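LacI family transcription regulator (Bifidobacterium animalis subsp. lactis, PDB 4O5A) probably represses or otherwise regulates transcription by binding operator DNA through its N-terminal helix-turn-helix domain under the control of a small effector. Local coordinates at the interface of chains A and B. Numbering follows the deposited sequence. Chains: chain A/B, LacI family transcription regulator.

The interface of chains A and B. Residues chain A 233-234, 259; chain B 288, 291-292.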
ATOM      1  N   PRO A 233       3.131  -1.746 -13.811  1.00 25.54           N
ATOM      2  CA  PRO A 233       2.387  -0.978 -14.819  1.00 25.57           C
ATOM      3  C   PRO A 233       3.017  -1.106 -16.205  1.00 24.21           C
ATOM      4  O   PRO A 233       2.271  -1.066 -17.188  1.00 25.22           O
ATOM      5  CB  PRO A 233       2.484   0.467 -14.309  1.00 22.05           C
ATOM      6  CG  PRO A 233       3.690   0.473 -13.418  1.00 23.13           C
ATOM      7  CD  PRO A 233       3.679  -0.880 -12.758  1.00 27.38           C
ATOM      8  N   GLU A 234       4.334  -1.265 -16.291  1.00 24.46           N
ATOM      9  CA  GLU A 234       4.972  -1.436 -17.603  1.00 26.17           C
ATOM     10  C   GLU A 234       4.452  -2.716 -18.266  1.00 24.92           C
ATOM     11  O   GLU A 234       4.169  -2.750 -19.463  1.00 24.08           O
ATOM     12  CB  GLU A 234       6.501  -1.457 -17.497  1.00 27.39           C
ATOM     13  CG  GLU A 234       7.132  -0.159 -16.987  1.00 37.43           C
ATOM     14  CD  GLU A 234       7.115  -0.016 -15.456  1.00 46.87           C
ATOM     15  OE1 GLU A 234       6.692  -0.960 -14.742  1.00 31.04           O
ATOM     16  OE2 GLU A 234       7.543   1.052 -14.958  1.00 51.56           O
ATOM     17  N   VAL A 259      -3.168  -1.191 -10.407  1.00 16.60           N
ATOM     18  CA  VAL A 259      -2.131  -0.437 -11.118  0.58 17.86           C
ATOM     19  C   VAL A 259      -2.112  -0.779 -12.604  1.00 17.11           C
ATOM     20  O   VAL A 259      -1.904   0.086 -13.461  1.00 17.40           O
ATOM     21  CB  VAL A 259      -0.726  -0.658 -10.505  0.58 20.11           C
ATOM     22  CG1 VAL A 259      -0.641  -0.040  -9.140  0.58 21.52           C
ATOM     23  CG2 VAL A 259      -0.406  -2.123 -10.428  0.58 27.66           C
TER
ATOM     24  N   PHE B 288       3.912   3.220  -8.150  1.00 21.05           N
ATOM     25  CA  PHE B 288       3.558   2.727  -9.480  1.00 20.82           C
ATOM     26  C   PHE B 288       2.384   3.495 -10.077  1.00 20.75           C
ATOM     27  O   PHE B 288       2.236   3.568 -11.300  1.00 18.85           O
ATOM     28  CB  PHE B 288       3.205   1.248  -9.414  1.00 22.11           C
ATOM     29  CG  PHE B 288       4.384   0.328  -9.543  1.00 24.42           C
ATOM     30  CD1 PHE B 288       5.540   0.733 -10.200  1.00 34.20           C
ATOM     31  CD2 PHE B 288       4.332  -0.952  -9.013  1.00 25.87           C
ATOM     32  CE1 PHE B 288       6.623  -0.125 -10.325  1.00 34.76           C
ATOM     33  CE2 PHE B 288       5.415  -1.818  -9.129  1.00 30.83           C
ATOM     34  CZ  PHE B 288       6.562  -1.402  -9.784  1.00 33.50           C
ATOM     35  N   VAL B 291       3.439   6.182 -12.425  1.00 17.86           N
ATOM     36  CA  VAL B 291       3.969   5.672 -13.682  1.00 15.70           C
ATOM     37  C   VAL B 291       2.820   5.327 -14.627  1.00 17.58           C
ATOM     38  O   VAL B 291       2.948   5.415 -15.848  1.00 21.36           O
ATOM     39  CB  VAL B 291       4.846   4.442 -13.418  1.00 19.30           C
ATOM     40  CG1 VAL B 291       5.270   3.762 -14.707  1.00 24.01           C
ATOM     41  CG2 VAL B 291       6.093   4.873 -12.611  1.00 22.41           C
ATOM     42  N   ALA B 292       1.690   4.942 -14.043  1.00 17.22           N
ATOM     43  CA  ALA B 292       0.551   4.425 -14.798  1.00 15.78           C
ATOM     44  C   ALA B 292      -0.428   5.503 -15.223  1.00 15.07           C
ATOM     45  O   ALA B 292      -1.372   5.215 -15.955  1.00 20.28           O
ATOM     46  CB  ALA B 292      -0.209   3.357 -13.976  1.00 16.18           C
TER
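A:Pro233 sets the CD methylene of its pyrrolidine ring over the face of B:Phe288, the two side chains crossing at about a right angle. This CD stands 3.6 Å from the ring centroid, a CH-pi contact displaced toward the rim where CB joins, and comes within 3.5 Å of B:Phe288 CG. Proline suits this place twice over: it opens helix 233-245, where it need not donate a backbone N-H, and its closed ring offers a rigid apolar surface. Its CG reaches 3.9 Å from B:Val291 CG1, while its CB lies 4.0 Å from B:Ala292 CB, so one proline meets three residues of the short helix 288-292. B:Val291 holds CG1 anti to its backbone N (chi1 172°), which points this methyl toward both A:Pro233 and A:Glu234; a branched valine packs compactly beside the proline. On the side of the proline away from A:Glu234, A:Val259, at the start of helix 258-271, brings its branched CG1 to 4.1 Å from B:Phe288 CB, filling in beside that stem. An alanine in place of B:Phe288 would probably leave A:Pro233 CD without its aromatic partner and open a gap beside the proline. The small methyl of B:Ala292 probably allows close approach to the backbone, with CB 3.7 Å from A:Val259 O. Apolar side chains carry the packing, with no polar pair within bonding reach across the patch, part of a two-fold symmetric interface that is plausibly the dimer expected of LacI-type regulators. A:Glu234, an acid probably favoured by the helix dipole in this first turn, bends at chi2 (82°), and its carboxylate OE2 makes a van der Waals contact with the methyl B:Val291 CG1 at 3.5 Å.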